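Local coordinates for protein twin-arginine translocation pathway signal (PDB 5IM2) that probably serves as the extracytoplasmic solute-binding protein of a TRAP transporter, capturing an aromatic carboxylate such as the benzoate bound here, at residues W113-Y118 and Y259-V264. Residues are numbered along the deposited sequence; the frame is centred on the assembly and turned at random.
Sequences WTIPGY and YTATFV. With BEZ (benzoic acid), chain B.
T262 O is buried between the two segments without a hydrogen-bond partner: P116, whose nitrogen carries no hydrogen, sets its CD 3.2 Å from T262 O, and the CA of I115 offers that oxygen a CA-H...O contact. Two residues further along strand 262-267, V264 forms an antiparallel hydrogen-bonded pair with T114 of strand 111-114. T114 N reaches V264 O at 3.1 Å. The return bond, V264 N to T114 O, is 2.9 Å long, and both are nearly straight. Past this pair, P116 begins a 3-10 turn closed by Y118 N to I115 O, and water takes over the bridging, accepting from G117 N (2.8 Å) and hydrogen-bonding T262 OG1.

On one side of the sheet, T114 CG2 and P116 CG both pack on V264 CG1. On the other, the six-membered ring of W113 and the ring of F263 are within 13° of parallel, yet offset so far that only the F263 rim faces the W113 ring. W113 NE1 is held by Q166. With CG anti to the carbonyl carbon (chi1 -59°), F263 runs alongside I115, whose extended chain (chi2 -176°) takes CD1 past the F263 ring to within 3.5 Å of BEZ O2. The benzoate ring meets the F263 ring at its edge, F263 CE2 to BEZ C3 being 3.7 Å. I115 CB sits over the centre of the Y118 ring, while Y118 OH donates to BEZ O2 over 2.7 Å, the oxygen lying in the ring plane at the edge. L214 N also hydrogen-bonds Y118 OH, and R192 binds the ligand.

This is one wall of the benzoate pocket of a two-domain solute-binding fold: the F263 edge meets the ring, while I115 CD1 lies against the carboxylate that the Y118 hydroxyl and R192 bind, consistent with selection for an aromatic acid.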
loop_
_atom_site.group_PDB
_atom_site.type_symbol
_atom_site.label_atom_id
_atom_site.label_comp_id
_atom_site.label_asym_id
_atom_site.label_seq_id
_atom_site.Cartn_x
_atom_site.Cartn_y
_atom_site.Cartn_z
ATOM N N TRP A 113 -0.414 9.309 -6.473
ATOM C CA TRP A 113 0.021 8.220 -5.606
ATOM C C TRP A 113 -1.239 7.487 -5.172
ATOM O O TRP A 113 -2.152 8.109 -4.598
ATOM C CB TRP A 113 0.796 8.747 -4.389
ATOM C CG TRP A 113 1.380 7.745 -3.441
ATOM C CD1 TRP A 113 2.614 7.159 -3.524
ATOM C CD2 TRP A 113 0.797 7.282 -2.224
ATOM N NE1 TRP A 113 2.819 6.332 -2.435
ATOM C CE2 TRP A 113 1.735 6.417 -1.612
ATOM C CE3 TRP A 113 -0.425 7.515 -1.581
ATOM C CZ2 TRP A 113 1.486 5.770 -0.407
ATOM C CZ3 TRP A 113 -0.670 6.872 -0.392
ATOM C CH2 TRP A 113 0.284 6.027 0.193
ATOM N N THR A 114 -1.320 6.209 -5.508
ATOM C CA THR A 114 -2.534 5.431 -5.267
ATOM C C THR A 114 -2.186 3.975 -4.978
ATOM O O THR A 114 -1.045 3.540 -5.143
ATOM C CB THR A 114 -3.501 5.527 -6.463
ATOM O OG1 THR A 114 -4.818 5.116 -6.061
ATOM C CG2 THR A 114 -3.016 4.646 -7.647
ATOM N N ILE A 115 -3.191 3.229 -4.530
ATOM C CA ILE A 115 -3.127 1.772 -4.448
ATOM C C ILE A 115 -3.673 1.196 -5.758
ATOM O O ILE A 115 -4.869 1.400 -6.061
ATOM C CB ILE A 115 -3.927 1.259 -3.241
ATOM C CG1 ILE A 115 -3.255 1.723 -1.939
ATOM C CG2 ILE A 115 -4.079 -0.260 -3.271
ATOM C CD1 ILE A 115 -3.862 1.234 -0.615
ATOM N N PRO A 116 -2.849 0.481 -6.560
ATOM C CA PRO A 116 -3.374 -0.137 -7.791
ATOM C C PRO A 116 -4.644 -0.952 -7.576
ATOM O O PRO A 116 -5.570 -0.811 -8.374
ATOM C CB PRO A 116 -2.196 -1.000 -8.271
ATOM C CG PRO A 116 -0.975 -0.260 -7.721
ATOM C CD PRO A 116 -1.411 0.214 -6.377
ATOM N N GLY A 117 -4.718 -1.752 -6.502
ATOM C CA GLY A 117 -5.856 -2.627 -6.239
ATOM C C GLY A 117 -7.124 -1.904 -5.834
ATOM O O GLY A 117 -8.162 -2.546 -5.689
ATOM N N TYR A 118 -7.078 -0.584 -5.634
ATOM C CA TYR A 118 -8.335 0.163 -5.552
ATOM C C TYR A 118 -9.160 0.052 -6.838
ATOM O O TYR A 118 -10.365 0.312 -6.807
ATOM C CB TYR A 118 -8.058 1.644 -5.280
ATOM C CG TYR A 118 -7.722 2.040 -3.846
ATOM C CD1 TYR A 118 -7.690 1.116 -2.796
ATOM C CD2 TYR A 118 -7.385 3.370 -3.551
ATOM C CE1 TYR A 118 -7.380 1.518 -1.482
ATOM C CE2 TYR A 118 -7.098 3.773 -2.277
ATOM C CZ TYR A 118 -7.099 2.862 -1.226
ATOM O OH TYR A 118 -6.809 3.336 0.042
ATOM N N TYR A 259 -0.134 -9.276 5.751
ATOM C CA TYR A 259 -0.257 -8.725 4.404
ATOM C C TYR A 259 0.387 -7.341 4.364
ATOM O O TYR A 259 0.641 -6.710 5.389
ATOM C CB TYR A 259 -1.740 -8.633 3.939
ATOM C CG TYR A 259 -2.413 -7.399 4.461
ATOM C CD1 TYR A 259 -2.905 -7.345 5.750
ATOM C CD2 TYR A 259 -2.482 -6.254 3.682
ATOM C CE1 TYR A 259 -3.465 -6.173 6.260
ATOM C CE2 TYR A 259 -3.045 -5.080 4.180
ATOM C CZ TYR A 259 -3.526 -5.049 5.469
ATOM O OH TYR A 259 -4.071 -3.878 5.959
ATOM N N THR A 260 0.621 -6.878 3.144
ATOM C CA THR A 260 0.841 -5.465 2.865
ATOM C C THR A 260 0.115 -5.116 1.571
ATOM O O THR A 260 -0.333 -5.990 0.815
ATOM C CB THR A 260 2.335 -5.136 2.818
ATOM O OG1 THR A 260 2.489 -3.720 2.731
ATOM C CG2 THR A 260 3.043 -5.807 1.643
ATOM N N ALA A 261 -0.047 -3.821 1.336
ATOM C CA ALA A 261 -0.636 -3.328 0.102
ATOM C C ALA A 261 0.428 -2.599 -0.706
ATOM O O ALA A 261 1.377 -2.061 -0.155
ATOM C CB ALA A 261 -1.829 -2.404 0.377
ATOM N N THR A 262 0.260 -2.606 -2.023
ATOM C CA THR A 262 1.166 -1.940 -2.934
ATOM C C THR A 262 0.648 -0.570 -3.314
ATOM O O THR A 262 -0.555 -0.326 -3.374
ATOM C CB THR A 262 1.393 -2.752 -4.208
ATOM O OG1 THR A 262 0.159 -2.961 -4.892
ATOM C CG2 THR A 262 2.004 -4.059 -3.868
ATOM N N PHE A 263 1.593 0.316 -3.586
ATOM C CA PHE A 263 1.323 1.677 -3.999
ATOM C C PHE A 263 2.156 1.986 -5.225
ATOM O O PHE A 263 3.280 1.488 -5.359
ATOM C CB PHE A 263 1.696 2.697 -2.891
ATOM C CG PHE A 263 0.968 2.484 -1.607
ATOM C CD1 PHE A 263 1.368 1.505 -0.732
ATOM C CD2 PHE A 263 -0.157 3.262 -1.293
ATOM C CE1 PHE A 263 0.675 1.301 0.440
ATOM C CE2 PHE A 263 -0.839 3.063 -0.125
ATOM C CZ PHE A 263 -0.406 2.074 0.751
ATOM N N VAL A 264 1.609 2.834 -6.086
ATOM C CA VAL A 264 2.313 3.331 -7.260
ATOM C C VAL A 264 2.322 4.856 -7.245
ATOM O O VAL A 264 1.307 5.501 -6.947
ATOM C CB VAL A 264 1.696 2.793 -8.566
ATOM C CG1 VAL A 264 0.287 3.285 -8.729
ATOM C CG2 VAL A 264 2.576 3.187 -9.746
HETATM C C BEZ B . -5.194 1.401 2.891
HETATM O O1 BEZ B . -5.272 0.331 3.561
HETATM O O2 BEZ B . -6.090 1.670 2.056
HETATM C C1 BEZ B . -4.058 2.352 3.124
HETATM C C2 BEZ B . -3.969 3.520 2.372
HETATM C C3 BEZ B . -2.921 4.405 2.629
HETATM C C4 BEZ B . -1.981 4.100 3.599
HETATM C C5 BEZ B . -2.060 2.927 4.324
HETATM C C6 BEZ B . -3.115 2.040 4.083
HETATM O O HOH W 1 -2.506 -2.964 -5.235
#